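Local coordinates for protein acetyl-CoA acetyltransferase (PDB 3SS6) that probably catalyses the thiolase reaction, the reversible condensation of two acetyl-CoA molecules into acetoacetyl-CoA and free coenzyme A, at residues His58-Thr63 / Ser122-Ala127; Gly21-Asn26 / Val213-Asp218. One frame throughout, in Å; residues are numbered along the deposited sequence.

Contact 1. Residues His58-Thr63 / Ser122-Ala127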
ATOM      1  N   HIS A  58       9.281  -7.274 -23.294  1.00 11.12           N
ATOM      2  CA  HIS A  58       8.797  -6.365 -22.255  1.00 10.73           C
ATOM      3  C   HIS A  58       9.358  -6.746 -20.881  1.00 12.54           C
ATOM      4  O   HIS A  58       9.063  -7.821 -20.383  1.00 14.61           O
ATOM      5  CB  HIS A  58       7.271  -6.411 -22.261  1.00 10.29           C
ATOM      6  CG  HIS A  58       6.619  -5.346 -21.440  1.00 11.09           C
ATOM      7  ND1 HIS A  58       5.288  -5.393 -21.091  1.00 11.72           N
ATOM      8  CD2 HIS A  58       7.109  -4.205 -20.902  1.00  9.08           C
ATOM      9  CE1 HIS A  58       4.985  -4.328 -20.373  1.00 11.90           C
ATOM     10  NE2 HIS A  58       6.073  -3.591 -20.242  1.00 10.59           N
ATOM     11  N   CYS A  59      10.194  -5.896 -20.295  1.00 13.00           N
ATOM     12  CA  CYS A  59      10.776  -6.185 -18.982  1.00 12.55           C
ATOM     13  C   CYS A  59       9.889  -6.136 -17.735  1.00 13.67           C
ATOM     14  O   CYS A  59       9.975  -7.000 -16.878  1.00 16.05           O
ATOM     15  CB  CYS A  59      12.026  -5.349 -18.749  1.00 14.41           C
ATOM     16  SG  CYS A  59      13.345  -5.767 -19.893  1.00 16.53           S
ATOM     17  N   ILE A  60       9.036  -5.126 -17.649  1.00 10.83           N
ATOM     18  CA  ILE A  60       8.183  -4.992 -16.488  1.00 12.29           C
ATOM     19  C   ILE A  60       6.739  -5.176 -16.924  1.00 12.03           C
ATOM     20  O   ILE A  60       5.984  -4.237 -17.059  1.00 12.61           O
ATOM     21  CB  ILE A  60       8.323  -3.592 -15.852  1.00 13.27           C
ATOM     22  CG1 ILE A  60       9.791  -3.259 -15.578  1.00 13.48           C
ATOM     23  CG2 ILE A  60       7.503  -3.499 -14.591  1.00 15.55           C
ATOM     24  CD1 ILE A  60      10.020  -1.874 -15.020  1.00 17.02           C
ATOM     25  N   GLN A  61       6.391  -6.440 -17.109  1.00 11.41           N
ATOM     26  CA  GLN A  61       5.063  -6.831 -17.534  1.00 13.52           C
ATOM     27  C   GLN A  61       4.039  -6.527 -16.455  1.00 13.34           C
ATOM     28  O   GLN A  61       4.363  -6.461 -15.291  1.00 15.86           O
ATOM     29  CB  GLN A  61       5.053  -8.270 -18.029  1.00 13.41           C
ATOM     30  CG  GLN A  61       5.889  -8.408 -19.284  1.00 12.95           C
ATOM     31  CD  GLN A  61       6.147  -9.833 -19.689  1.00 14.52           C
ATOM     32  OE1 GLN A  61       5.288 -10.683 -19.575  1.00 18.17           O
ATOM     33  NE2 GLN A  61       7.343 -10.091 -20.176  1.00 13.68           N
ATOM     34  N   ARG A  62       2.803  -6.322 -16.873  1.00 11.67           N
ATOM     35  CA  ARG A  62       1.758  -5.943 -15.937  1.00 14.15           C
ATOM     36  C   ARG A  62       0.608  -6.930 -16.003  1.00 15.51           C
ATOM     37  O   ARG A  62       0.140  -7.279 -17.092  1.00 15.04           O
ATOM     38  CB  ARG A  62       1.224  -4.563 -16.289  1.00 13.98           C
ATOM     39  CG  ARG A  62       2.232  -3.445 -16.091  1.00 15.87           C
ATOM     40  CD  ARG A  62       1.744  -2.140 -16.728  1.00 15.18           C
ATOM     41  NE  ARG A  62       0.462  -1.686 -16.180  1.00 19.63           N
ATOM     42  CZ  ARG A  62       0.197  -0.429 -15.831  1.00 23.24           C
ATOM     43  NH1 ARG A  62       1.118   0.523 -15.982  1.00 20.98           N
ATOM     44  NH2 ARG A  62      -0.996  -0.113 -15.346  1.00 23.70           N
ATOM     45  N   THR A  63       0.129  -7.354 -14.836  1.00 12.17           N
ATOM     46  CA  THR A  63      -0.986  -8.291 -14.817  1.00 11.93           C
ATOM     47  C   THR A  63      -2.310  -7.670 -15.260  1.00 12.89           C
ATOM     48  O   THR A  63      -3.259  -8.402 -15.584  1.00 13.89           O
ATOM     49  CB  THR A  63      -1.131  -8.968 -13.430  1.00 15.57           C
ATOM     50  OG1 THR A  63      -0.953  -7.986 -12.409  1.00 17.60           O
ATOM     51  CG2 THR A  63      -0.056 -10.029 -13.266  1.00 16.88           C
ATOM     52  N   SER A 122       7.918   4.971 -16.637  1.00 11.44           N
ATOM     53  CA  SER A 122       7.280   6.028 -15.856  1.00 12.51           C
ATOM     54  C   SER A 122       5.971   5.589 -15.206  1.00 13.60           C
ATOM     55  O   SER A 122       5.620   6.068 -14.127  1.00 15.91           O
ATOM     56  CB  SER A 122       7.002   7.262 -16.718  1.00 13.33           C
ATOM     57  OG  SER A 122       8.189   7.838 -17.250  1.00 13.32           O
ATOM     58  N   SER A 123       5.224   4.714 -15.876  1.00 13.86           N
ATOM     59  CA  SER A 123       3.904   4.297 -15.371  1.00 12.98           C
ATOM     60  C   SER A 123       3.953   2.962 -14.627  1.00 13.31           C
ATOM     61  O   SER A 123       2.912   2.402 -14.232  1.00 15.30           O
ATOM     62  CB  SER A 123       2.898   4.230 -16.530  1.00 15.29           C
ATOM     63  OG  SER A 123       3.340   3.300 -17.514  1.00 14.00           O
ATOM     64  N   SER A 124       5.156   2.437 -14.421  1.00 12.31           N
ATOM     65  CA  SER A 124       5.297   1.147 -13.747  1.00 11.70           C
ATOM     66  C   SER A 124       4.860   1.239 -12.286  1.00 13.24           C
ATOM     67  O   SER A 124       5.089   2.256 -11.629  1.00 14.07           O
ATOM     68  CB  SER A 124       6.740   0.641 -13.853  1.00 14.83           C
ATOM     69  OG  SER A 124       7.034   0.302 -15.200  1.00 16.23           O
ATOM     70  N   PRO A 125       4.221   0.171 -11.778  1.00 14.04           N
ATOM     71  CA  PRO A 125       3.626   0.199 -10.437  1.00 11.58           C
ATOM     72  C   PRO A 125       4.612  -0.017  -9.297  1.00 13.30           C
ATOM     73  O   PRO A 125       5.811  -0.266  -9.520  1.00 14.28           O
ATOM     74  CB  PRO A 125       2.635  -0.968 -10.483  1.00 14.27           C
ATOM     75  CG  PRO A 125       3.299  -1.958 -11.370  1.00 16.73           C
ATOM     76  CD  PRO A 125       3.963  -1.110 -12.462  1.00 14.58           C
ATOM     77  N   TYR A 126       4.087   0.124  -8.080  1.00 12.42           N
ATOM     78  CA  TYR A 126       4.766  -0.309  -6.861  1.00 10.73           C
ATOM     79  C   TYR A 126       4.127  -1.617  -6.400  1.00 14.37           C
ATOM     80  O   TYR A 126       2.972  -1.895  -6.728  1.00 16.07           O
ATOM     81  CB  TYR A 126       4.638   0.754  -5.776  1.00 11.26           C
ATOM     82  CG  TYR A 126       5.735   1.792  -5.857  1.00 11.61           C
ATOM     83  CD1 TYR A 126       5.692   2.796  -6.819  1.00 13.21           C
ATOM     84  CD2 TYR A 126       6.816   1.763  -4.974  1.00 11.69           C
ATOM     85  CE1 TYR A 126       6.698   3.737  -6.911  1.00 13.38           C
ATOM     86  CE2 TYR A 126       7.831   2.717  -5.052  1.00 13.13           C
ATOM     87  CZ  TYR A 126       7.766   3.691  -6.032  1.00 14.11           C
ATOM     88  OH  TYR A 126       8.755   4.642  -6.131  1.00 13.15           O
ATOM     89  N   ALA A 127       4.890  -2.419  -5.665  1.00 14.25           N
ATOM     90  CA  ALA A 127       4.435  -3.742  -5.232  1.00 13.94           C
ATOM     91  C   ALA A 127       4.556  -3.887  -3.718  1.00 15.76           C
ATOM     92  O   ALA A 127       5.461  -3.326  -3.094  1.00 15.76           O
ATOM     93  CB  ALA A 127       5.250  -4.831  -5.920  1.00 15.69           C
TER
HETATM   94  O   HOH W   1       5.590  -1.490 -16.567  1.00 14.75           O
HETATM   95  O   HOH W   2       3.695   0.629 -16.965  1.00 16.31           O
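Two loops of the thiolase N-terminal half meet where Ile-60 and Arg-62, beyond strand 53-57, face Ser-123 and Ser-124, just ahead of strand 126-128. Ile-60 touches little across the contact: its CD1 packs 3.7 Å from the hydroxyl OG of Ser-124, and the branched isoleucine also packs on Thr-145 and Val-149. Two waters do most of the joining. Water 1 donates to Ile-60 O at 2.8 Å and to Ser-124 OG at 2.7 Å, so a backbone carbonyl and a buried hydroxyl share one bridge. Serine suits this place because its hydroxyl accepts from the water while donating to Ala-120 O.

Water 2 forms the second bridge. It accepts from Arg-62 NH1 at 2.8 Å, at the edge of the guanidinium and in its plane, and donates to Ser-123 OG at 2.7 Å; that hydroxyl in turn donates to Val-27 O. Ser-123 O comes 3.1 Å from Arg-62 NH1, but obliquely to the guanidinium. A bend at chi3 (59°) turns the long arginine chain so that NH1 faces the serines while NH2 keeps a salt bridge to Asp-64, which probably steadies the charged end. Within the first loop, Gln-61 NE2 donates to His-58 O at 2.9 Å and almost straight (171°), the carbonyl oxygen lying close to the amide plane, a bond that ties Gln-61 back to His-58 across the loop that carries Ile-60.

Glu-119, near the end of strand 112-120, accepts from the backbone N of Cys-59 and of Ile-60, while His-58 pairs with Ile-87 of strand 83-88. Helix 145-149 touches both Ile-60 and Ser-124, and Tyr-126 and Ala-127 continue their sheet into a strand of the second subunit.

Contact 2. Residues Gly21-Asn26 / Val213-Asp218; sequences GGALKN and VVFSKD. With SO4 (sulfate ion), chain J.
Ala-23 and Phe-215 are the nearest pair of backbone positions, their CA atoms 6.7 Å apart, where a type I turn from Gly-22 to Lys-25, closed by Lys-25 N to Gly-22 O at 3.1 Å, faces the end of strand 212-215. Gly-21, just before the turn, has a positive phi that a residue without a side chain adopts easily.

The methyl of Ala-23 sits over one face of the Phe-215 ring as a CH-pi contact, CB 3.6 Å from the ring centroid and 22° off the normal. Displaced toward the rim, Ala-23 CB comes within 3.3 Å of Phe-215 CD1, a close approach that a bare methyl can make. Phe-215 CG stands anti to the backbone N (chi1 178°), which carries the ring out toward the turn. The side chains of Leu-24 and Phe-215 cross at about a right angle, with Leu-24 CD1 3.7 Å from Phe-215 CE2.

On the polar flank, Asn-26 ND2 donates to sulfate O2 at 3.0 Å, nearly straight (169°), and also to Glu-208. The sulfate probably comes from the crystallisation liquor. The extended Lys-25 leaves NZ 3.6 Å from sulfate O4 and makes a cation-pi contact with Trp-133 of the second subunit.

Ile-206 of strand 204-207 packs against both Leu-24 and Phe-215, Ile-204 adds to the cover of Leu-24, and Pro-16 of strand 7-19 also meets Phe-215.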
ATOM      1  N   GLY A  21       9.085  10.238 -16.121  1.00 14.29           N
ATOM      2  CA  GLY A  21       8.155  11.254 -15.662  1.00 16.68           C
ATOM      3  C   GLY A  21       7.910  12.330 -16.703  1.00 18.03           C
ATOM      4  O   GLY A  21       7.332  13.378 -16.394  1.00 18.12           O
ATOM      5  N   GLY A  22       8.335  12.062 -17.937  1.00 17.55           N
ATOM      6  CA  GLY A  22       8.225  13.024 -19.031  1.00 15.14           C
ATOM      7  C   GLY A  22       6.945  12.897 -19.848  1.00 14.63           C
ATOM      8  O   GLY A  22       5.859  12.696 -19.301  1.00 15.23           O
ATOM      9  N   ALA A  23       7.078  13.014 -21.167  1.00 15.22           N
ATOM     10  CA  ALA A  23       5.919  13.080 -22.056  1.00 15.26           C
ATOM     11  C   ALA A  23       5.029  11.851 -21.969  1.00 13.86           C
ATOM     12  O   ALA A  23       3.811  11.948 -22.146  1.00 17.93           O
ATOM     13  CB  ALA A  23       6.379  13.298 -23.511  1.00 17.55           C
ATOM     14  N   LEU A  24       5.637  10.693 -21.702  1.00 12.06           N
ATOM     15  CA  LEU A  24       4.901   9.425 -21.664  1.00 13.31           C
ATOM     16  C   LEU A  24       4.604   8.953 -20.236  1.00 13.88           C
ATOM     17  O   LEU A  24       4.291   7.780 -20.004  1.00 15.32           O
ATOM     18  CB  LEU A  24       5.666   8.341 -22.459  1.00 14.23           C
ATOM     19  CG  LEU A  24       5.918   8.692 -23.925  1.00 15.31           C
ATOM     20  CD1 LEU A  24       6.901   7.702 -24.586  1.00 15.04           C
ATOM     21  CD2 LEU A  24       4.576   8.760 -24.688  1.00 17.18           C
ATOM     22  N   LYS A  25       4.669   9.886 -19.284  1.00 15.15           N
ATOM     23  CA  LYS A  25       4.395   9.614 -17.875  1.00 14.43           C
ATOM     24  C   LYS A  25       3.158   8.761 -17.642  1.00 15.94           C
ATOM     25  O   LYS A  25       3.187   7.821 -16.848  1.00 20.29           O
ATOM     26  CB  LYS A  25       4.218  10.941 -17.126  1.00 14.65           C
ATOM     27  CG  LYS A  25       3.984  10.805 -15.633  1.00 17.75           C
ATOM     28  CD  LYS A  25       3.752  12.205 -15.067  1.00 25.72           C
ATOM     29  CE  LYS A  25       4.200  12.334 -13.632  1.00 33.73           C
ATOM     30  NZ  LYS A  25       4.029  13.740 -13.159  1.00 36.41           N
ATOM     31  N   ASN A  26       2.075   9.121 -18.327  1.00 17.83           N
ATOM     32  CA  ASN A  26       0.765   8.528 -18.090  1.00 23.64           C
ATOM     33  C   ASN A  26       0.341   7.589 -19.197  1.00 26.10           C
ATOM     34  O   ASN A  26      -0.849   7.492 -19.508  1.00 31.89           O
ATOM     35  CB  ASN A  26      -0.281   9.635 -17.988  1.00 27.43           C
ATOM     36  CG  ASN A  26      -0.030  10.550 -16.818  1.00 29.21           C
ATOM     37  OD1 ASN A  26       0.312  10.090 -15.733  1.00 28.78           O
ATOM     38  ND2 ASN A  26      -0.182  11.851 -17.035  1.00 32.14           N
ATOM     39  N   VAL A 213      -1.521  15.782 -26.112  1.00 16.56           N
ATOM     40  CA  VAL A 213      -0.137  16.143 -26.395  1.00 19.69           C
ATOM     41  C   VAL A 213       0.384  15.271 -27.529  1.00 20.43           C
ATOM     42  O   VAL A 213       0.240  14.049 -27.489  1.00 19.23           O
ATOM     43  CB  VAL A 213       0.734  15.942 -25.128  1.00 21.13           C
ATOM     44  CG1 VAL A 213       2.211  16.140 -25.438  1.00 23.49           C
ATOM     45  CG2 VAL A 213       0.288  16.879 -24.019  1.00 22.03           C
ATOM     46  N   VAL A 214       0.985  15.888 -28.545  1.00 18.04           N
ATOM     47  CA  VAL A 214       1.600  15.115 -29.617  1.00 18.89           C
ATOM     48  C   VAL A 214       3.109  15.083 -29.410  1.00 19.74           C
ATOM     49  O   VAL A 214       3.792  16.095 -29.572  1.00 21.93           O
ATOM     50  CB  VAL A 214       1.272  15.675 -31.011  1.00 22.99           C
ATOM     51  CG1 VAL A 214       1.920  14.803 -32.076  1.00 24.52           C
ATOM     52  CG2 VAL A 214      -0.233  15.720 -31.212  1.00 24.89           C
ATOM     53  N   PHE A 215       3.606  13.906 -29.042  1.00 17.47           N
ATOM     54  CA  PHE A 215       5.000  13.697 -28.693  1.00 15.75           C
ATOM     55  C   PHE A 215       5.733  13.121 -29.900  1.00 16.79           C
ATOM     56  O   PHE A 215       5.448  12.000 -30.321  1.00 16.93           O
ATOM     57  CB  PHE A 215       5.047  12.708 -27.520  1.00 14.61           C
ATOM     58  CG  PHE A 215       6.429  12.348 -27.069  1.00 15.60           C
ATOM     59  CD1 PHE A 215       7.346  13.332 -26.715  1.00 16.75           C
ATOM     60  CD2 PHE A 215       6.800  11.014 -26.957  1.00 13.92           C
ATOM     61  CE1 PHE A 215       8.619  12.991 -26.280  1.00 19.34           C
ATOM     62  CE2 PHE A 215       8.059  10.660 -26.510  1.00 15.07           C
ATOM     63  CZ  PHE A 215       8.983  11.653 -26.181  1.00 16.45           C
ATOM     64  N   SER A 216       6.677  13.885 -30.450  1.00 15.41           N
ATOM     65  CA  SER A 216       7.263  13.521 -31.731  1.00 15.99           C
ATOM     66  C   SER A 216       8.793  13.550 -31.755  1.00 17.88           C
ATOM     67  O   SER A 216       9.390  13.150 -32.756  1.00 18.55           O
ATOM     68  CB  SER A 216       6.692  14.404 -32.849  1.00 20.06           C
ATOM     69  OG  SER A 216       7.050  15.755 -32.643  1.00 22.19           O
ATOM     70  N   LYS A 217       9.417  14.004 -30.666  1.00 16.84           N
ATOM     71  CA  LYS A 217      10.874  14.134 -30.621  1.00 15.89           C
ATOM     72  C   LYS A 217      11.467  13.532 -29.348  1.00 17.83           C
ATOM     73  O   LYS A 217      10.937  13.732 -28.252  1.00 17.65           O
ATOM     74  CB  LYS A 217      11.291  15.602 -30.713  1.00 20.80           C
ATOM     75  CG  LYS A 217      10.587  16.378 -31.825  1.00 32.42           C
ATOM     76  CD  LYS A 217      11.092  15.992 -33.208  1.00 41.65           C
ATOM     77  CE  LYS A 217      12.504  16.515 -33.442  1.00 48.42           C
ATOM     78  NZ  LYS A 217      12.973  16.351 -34.850  1.00 50.16           N
ATOM     79  N   ASP A 218      12.575  12.817 -29.506  1.00 14.80           N
ATOM     80  CA  ASP A 218      13.298  12.234 -28.373  1.00 12.56           C
ATOM     81  C   ASP A 218      13.611  13.321 -27.350  1.00 16.23           C
ATOM     82  O   ASP A 218      14.118  14.392 -27.709  1.00 18.02           O
ATOM     83  CB  ASP A 218      14.601  11.602 -28.872  1.00 13.30           C
ATOM     84  CG  ASP A 218      14.360  10.433 -29.818  1.00 16.04           C
ATOM     85  OD1 ASP A 218      13.613   9.496 -29.443  1.00 14.72           O
ATOM     86  OD2 ASP A 218      14.929  10.447 -30.934  1.00 15.80           O
TER
HETATM   87  S   SO4 J 394      -0.107  14.181 -13.662  0.50106.95           S
HETATM   88  O1  SO4 J 394      -1.557  14.199 -13.497  0.50107.02           O
HETATM   89  O2  SO4 J 394       0.222  14.050 -15.080  0.50106.42           O
HETATM   90  O3  SO4 J 394       0.450  15.425 -13.142  0.50108.01           O
HETATM   91  O4  SO4 J 394       0.456  13.053 -12.921  0.50106.88           O

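Overall arrangement
From the N terminus, strand 7-19 leads into 21-26, the first half of contact 2, which waits for 213-218 almost two hundred residues later. Within that long loop lies contact 1, closed when 122-127 follows strand 112-120 and returns to 58-63. The contacts are therefore nested, not crossed, and all four segments lie in the N-terminal thiolase domain. Though their centres are about 18 Å apart, they touch: Ser-122 OG and Gly-21 N form a probable hydrogen bond at 2.8 Å. Together they tie loops following strands of the central sheet to the small 204-207/212-215 hairpin and, through strand 126-128, to the subunit interface.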